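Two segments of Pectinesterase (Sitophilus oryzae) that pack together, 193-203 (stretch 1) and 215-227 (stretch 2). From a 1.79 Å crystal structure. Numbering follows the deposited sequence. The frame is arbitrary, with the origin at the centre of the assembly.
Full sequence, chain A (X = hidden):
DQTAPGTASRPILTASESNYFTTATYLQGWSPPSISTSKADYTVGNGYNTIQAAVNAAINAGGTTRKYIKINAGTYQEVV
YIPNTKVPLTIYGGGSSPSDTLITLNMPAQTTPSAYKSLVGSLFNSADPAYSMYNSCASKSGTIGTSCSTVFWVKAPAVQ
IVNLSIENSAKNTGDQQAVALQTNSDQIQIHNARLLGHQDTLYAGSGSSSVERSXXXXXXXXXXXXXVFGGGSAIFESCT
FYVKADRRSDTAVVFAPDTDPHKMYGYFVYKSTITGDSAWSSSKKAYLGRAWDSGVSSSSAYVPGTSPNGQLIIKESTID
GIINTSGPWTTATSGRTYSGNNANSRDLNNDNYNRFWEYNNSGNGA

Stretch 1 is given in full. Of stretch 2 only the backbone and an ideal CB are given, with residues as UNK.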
# COMPACT_ATOMS: atom_id res chain seq x y z
N ALA A 193 8.55 -3.68 8.43
CA ALA A 193 7.20 -3.75 8.94
C ALA A 193 6.47 -4.91 8.33
O ALA A 193 6.95 -5.55 7.38
CB ALA A 193 6.47 -2.44 8.63
N ARG A 194 5.30 -5.20 8.90
CA ARG A 194 4.44 -6.27 8.45
C ARG A 194 3.03 -5.67 8.30
O ARG A 194 2.51 -5.10 9.26
CB ARG A 194 4.45 -7.43 9.48
CG ARG A 194 5.83 -8.06 9.77
CD ARG A 194 5.81 -9.13 10.87
NE ARG A 194 4.86 -10.21 10.60
CZ ARG A 194 3.72 -10.46 11.27
NH1 ARG A 194 3.33 -9.74 12.32
NH2 ARG A 194 2.95 -11.48 10.89
N LEU A 195 2.45 -5.77 7.12
CA LEU A 195 1.17 -5.16 6.81
C LEU A 195 0.23 -6.30 6.40
O LEU A 195 0.49 -6.99 5.42
CB LEU A 195 1.35 -4.10 5.69
CG LEU A 195 2.44 -3.04 5.95
CD1 LEU A 195 2.67 -2.20 4.71
CD2 LEU A 195 2.07 -2.16 7.14
N LEU A 196 -0.84 -6.52 7.18
CA LEU A 196 -1.62 -7.75 7.10
C LEU A 196 -3.10 -7.49 6.85
O LEU A 196 -3.74 -6.70 7.53
CB LEU A 196 -1.49 -8.56 8.40
CG LEU A 196 -0.12 -8.68 9.10
CD1 LEU A 196 -0.27 -9.38 10.44
CD2 LEU A 196 0.91 -9.38 8.23
N GLY A 197 -3.66 -8.18 5.89
CA GLY A 197 -5.05 -8.02 5.59
C GLY A 197 -5.44 -9.02 4.55
O GLY A 197 -4.79 -10.05 4.39
N HIS A 198 -6.53 -8.72 3.87
CA HIS A 198 -7.00 -9.57 2.80
C HIS A 198 -7.25 -8.73 1.57
O HIS A 198 -6.37 -8.67 0.69
CB HIS A 198 -8.19 -10.38 3.25
CG HIS A 198 -7.80 -11.53 4.10
ND1 HIS A 198 -7.70 -11.44 5.47
CD2 HIS A 198 -7.40 -12.78 3.78
CE1 HIS A 198 -7.27 -12.59 5.96
NE2 HIS A 198 -7.08 -13.42 4.95
N GLN A 199 -8.40 -8.06 1.50
CA GLN A 199 -8.70 -7.16 0.39
C GLN A 199 -8.36 -5.73 0.80
O GLN A 199 -8.82 -5.27 1.83
CB GLN A 199 -10.18 -7.27 0.03
CG GLN A 199 -10.59 -6.53 -1.22
CD GLN A 199 -11.99 -6.91 -1.71
OE1 GLN A 199 -12.62 -7.86 -1.21
NE2 GLN A 199 -12.49 -6.17 -2.68
N ASP A 200 -7.56 -5.02 -0.01
CA ASP A 200 -7.21 -3.61 0.21
C ASP A 200 -6.31 -3.38 1.42
O ASP A 200 -6.34 -2.32 2.05
CB ASP A 200 -8.47 -2.72 0.31
CG ASP A 200 -9.28 -2.69 -0.99
OD1 ASP A 200 -8.85 -3.23 -2.02
OD2 ASP A 200 -10.37 -2.11 -0.96
N THR A 201 -5.47 -4.36 1.71
CA THR A 201 -4.52 -4.23 2.82
C THR A 201 -3.77 -2.89 2.86
O THR A 201 -3.79 -2.20 3.89
CB THR A 201 -3.51 -5.39 2.81
OG1 THR A 201 -4.23 -6.63 2.80
CG2 THR A 201 -2.55 -5.31 3.99
N LEU A 202 -3.10 -2.53 1.78
CA LEU A 202 -2.24 -1.34 1.78
C LEU A 202 -2.76 -0.36 0.74
O LEU A 202 -2.76 -0.65 -0.45
CB LEU A 202 -0.77 -1.69 1.49
CG LEU A 202 0.14 -0.52 1.13
CD1 LEU A 202 0.08 0.57 2.19
CD2 LEU A 202 1.59 -0.97 0.94
N TYR A 203 -3.22 0.80 1.21
CA TYR A 203 -3.66 1.89 0.37
C TYR A 203 -2.45 2.80 0.20
O TYR A 203 -2.25 3.73 0.97
CB TYR A 203 -4.82 2.64 1.03
CG TYR A 203 -5.66 3.57 0.14
CD1 TYR A 203 -5.28 3.88 -1.16
CD2 TYR A 203 -6.83 4.16 0.63
CE1 TYR A 203 -6.06 4.72 -1.95
CE2 TYR A 203 -7.60 5.01 -0.15
CZ TYR A 203 -7.21 5.29 -1.43
OH TYR A 203 -7.96 6.13 -2.22
N UNK A 215 8.39 4.93 0.36
CA UNK A 215 9.50 4.02 0.21
C UNK A 215 9.37 2.94 1.26
O UNK A 215 9.50 3.21 2.48
CB UNK A 215 10.84 4.75 0.32
N UNK A 216 9.11 1.73 0.77
CA UNK A 216 8.99 0.52 1.56
C UNK A 216 10.26 -0.30 1.45
O UNK A 216 10.65 -0.67 0.38
CB UNK A 216 7.78 -0.30 1.11
N UNK A 217 10.88 -0.61 2.57
CA UNK A 217 12.07 -1.44 2.62
C UNK A 217 11.89 -2.53 3.64
O UNK A 217 11.32 -2.29 4.71
CB UNK A 217 13.31 -0.61 2.94
N UNK A 218 12.36 -3.73 3.31
CA UNK A 218 12.36 -4.86 4.21
C UNK A 218 11.01 -5.11 4.86
O UNK A 218 10.94 -5.37 6.03
CB UNK A 218 13.42 -4.65 5.29
N UNK A 219 9.96 -5.05 4.06
CA UNK A 219 8.61 -5.07 4.58
C UNK A 219 7.80 -6.21 3.94
O UNK A 219 7.95 -6.53 2.74
CB UNK A 219 7.93 -3.72 4.33
N UNK A 220 6.98 -6.82 4.79
CA UNK A 220 6.14 -7.97 4.48
C UNK A 220 4.68 -7.52 4.36
O UNK A 220 4.14 -6.89 5.29
CB UNK A 220 6.29 -9.05 5.55
N UNK A 221 4.05 -7.84 3.25
CA UNK A 221 2.72 -7.39 2.95
C UNK A 221 1.89 -8.57 2.46
O UNK A 221 2.28 -9.24 1.50
CB UNK A 221 2.75 -6.26 1.91
N UNK A 222 0.74 -8.81 3.10
CA UNK A 222 -0.12 -9.91 2.68
C UNK A 222 -1.55 -9.51 2.45
O UNK A 222 -2.05 -8.55 3.03
CB UNK A 222 -0.08 -11.03 3.72
N UNK A 223 -2.22 -10.29 1.62
CA UNK A 223 -3.60 -10.07 1.26
C UNK A 223 -4.00 -11.07 0.20
O UNK A 223 -3.29 -12.04 -0.05
CB UNK A 223 -3.82 -8.64 0.77
N UNK A 224 -5.13 -10.83 -0.43
CA UNK A 224 -5.57 -11.66 -1.52
C UNK A 224 -6.09 -10.88 -2.71
O UNK A 224 -5.84 -11.31 -3.82
CB UNK A 224 -6.65 -12.62 -1.02
N UNK A 225 -6.77 -9.75 -2.50
CA UNK A 225 -7.35 -8.96 -3.60
C UNK A 225 -7.01 -7.47 -3.48
O UNK A 225 -7.34 -6.80 -2.47
CB UNK A 225 -8.87 -9.14 -3.63
N UNK A 226 -6.40 -6.93 -4.54
CA UNK A 226 -6.01 -5.51 -4.59
C UNK A 226 -5.31 -5.10 -3.30
O UNK A 226 -5.59 -4.04 -2.76
CB UNK A 226 -7.23 -4.62 -4.83
N UNK A 227 -4.44 -5.95 -2.78
CA UNK A 227 -3.88 -5.67 -1.44
C UNK A 227 -2.74 -4.66 -1.41
O UNK A 227 -2.24 -4.28 -0.32
CB UNK A 227 -3.38 -6.98 -0.82

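Position 215 has extended backbone angles and nothing of stretch 1 within 5.5 Å of its CB, so stretch 1 sets no preference. It is Tyr 215.

At 216 the CB points toward stretch 1 but stops short of it. Leu 195 and Leu 202 offer methyls across the gap, so a long apolar or aromatic side chain would suit. It is Tyr 216. Its CE2 lies 3.6 Å from Leu 202 CD2, and Leu 195 CD1 sits at the ring edge.

At 217 the CB points away, and many residues would do; it is Thr 217. Position 218 has phi/psi of 50/45, a left-handed turn that favours Gly, Asn or Asp. It is Asn 218, whose side chain leads away.

At 219 the Ala 193 amide is nearby. A small side chain with an acceptor fits. It is Thr 219: Ala 193 N donates to Thr 219 OG1 at 3.2 Å.

Position 220 begins the parallel pairing, its N donating to Ala 193 O (2.9 Å). The CB lies beside Arg 194 CG, on the face that also carries Leu 196. A broad or long side chain would suit. It is Tyr 220, with Leu 196 CD2 3.8 Å from CE2, at the ring edge.

At 221 the CB turns to the other face, with Leu 195. Leu, Ile or Val would fit. It is Ile 221, whose CG1 is 4.0 Å from Leu 195 CD1.

Position 222 returns to the face of Arg 194 and Leu 196. Several long side chains could lie along Leu 196. It is Glu 222: CG packs 3.7 Å from Leu 196 CD2, a water links OE1 to Gly 197 O, and OE2 accepts a very short bond from Tyr 220 OH.

At 223 an ideal CB would clash with His 198 O (2.5 Å) and Thr 201 OG1 (2.9 Å). Only glycine fits, and it is Gly 223.

At 224 the backbone N donates to His 198 O (2.7 Å). A short polar side chain could reach the imidazole edge. It is Asp 224, with OD2 3.4 Å from His 198 CD2.

At 225 the CB is 3.9 Å from Gln 199 CG, so an aliphatic side chain suits. It is Ile 225.

Position 226 has phi/psi of 47/42, again favouring Gly, Asn or Asp, although Asp 200 is close. It is Asp 226; a water donates to both Asp 200 OD1 and Asp 226 OD2.

At 227 the CB lies 3.7 Å from Thr 201 OG1, and stretch 1 leaves the space beyond it open, so a large side chain, aromatic or aliphatic, could extend there. It is Phe 227, whose ring leads away.

Stretch 2 (215-227) YYTNTYIEGDIDF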
# COMPACT_ATOMS: atom_id res chain seq x y z
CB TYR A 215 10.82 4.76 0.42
CG TYR A 215 12.05 4.10 -0.20
CD1 TYR A 215 12.11 2.75 -0.46
CD2 TYR A 215 13.16 4.87 -0.49
CE1 TYR A 215 13.25 2.17 -1.03
CE2 TYR A 215 14.30 4.30 -1.05
CZ TYR A 215 14.33 2.94 -1.31
OH TYR A 215 15.46 2.37 -1.87
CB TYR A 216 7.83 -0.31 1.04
CG TYR A 216 6.50 0.38 1.20
CD1 TYR A 216 6.12 1.42 0.35
CD2 TYR A 216 5.65 0.01 2.22
CE1 TYR A 216 4.89 2.07 0.53
CE2 TYR A 216 4.44 0.64 2.40
CZ TYR A 216 4.07 1.68 1.56
OH TYR A 216 2.86 2.28 1.78
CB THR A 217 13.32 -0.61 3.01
OG1 THR A 217 12.99 0.26 4.09
CG2 THR A 217 13.77 0.22 1.85
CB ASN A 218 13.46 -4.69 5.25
CG ASN A 218 14.81 -4.50 4.61
OD1 ASN A 218 15.12 -3.45 4.06
ND2 ASN A 218 15.62 -5.54 4.63
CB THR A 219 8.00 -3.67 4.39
OG1 THR A 219 8.61 -2.77 5.32
CG2 THR A 219 6.47 -3.66 4.60
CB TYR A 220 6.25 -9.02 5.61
CG TYR A 220 5.32 -10.21 5.45
CD1 TYR A 220 5.68 -11.31 4.66
CD2 TYR A 220 4.07 -10.23 6.07
CE1 TYR A 220 4.83 -12.39 4.52
CE2 TYR A 220 3.20 -11.32 5.92
CZ TYR A 220 3.59 -12.39 5.15
OH TYR A 220 2.73 -13.45 4.97
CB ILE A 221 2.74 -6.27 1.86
CG1 ILE A 221 3.73 -5.16 2.22
CG2 ILE A 221 1.34 -5.70 1.65
CD1 ILE A 221 4.04 -4.23 1.09
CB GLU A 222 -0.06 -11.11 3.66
CG GLU A 222 -0.46 -10.85 5.10
CD GLU A 222 -0.43 -12.10 6.00
OE1 GLU A 222 -1.37 -12.22 6.82
OE2 GLU A 222 0.50 -12.94 5.93
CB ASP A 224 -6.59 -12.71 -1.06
CG ASP A 224 -7.75 -12.13 -0.26
OD1 ASP A 224 -8.12 -10.94 -0.40
OD2 ASP A 224 -8.33 -12.93 0.53
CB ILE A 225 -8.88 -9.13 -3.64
CG1 ILE A 225 -9.26 -10.56 -4.04
CG2 ILE A 225 -9.54 -8.11 -4.59
CD1 ILE A 225 -9.38 -10.79 -5.52
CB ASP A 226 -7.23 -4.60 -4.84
CG ASP A 226 -8.02 -4.96 -6.09
OD1 ASP A 226 -7.53 -5.71 -6.97
OD2 ASP A 226 -9.18 -4.48 -6.20
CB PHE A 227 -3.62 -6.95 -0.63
CG PHE A 227 -2.50 -7.83 -1.10
CD1 PHE A 227 -2.75 -8.92 -1.95
CD2 PHE A 227 -1.20 -7.66 -0.61
CE1 PHE A 227 -1.71 -9.78 -2.32
CE2 PHE A 227 -0.19 -8.50 -0.99
CZ PHE A 227 -0.44 -9.58 -1.82
O HOH W 1 9.35 -7.37 7.96
O HOH W 2 -4.00 -11.47 6.63
O HOH W 3 -10.46 -3.49 -4.02
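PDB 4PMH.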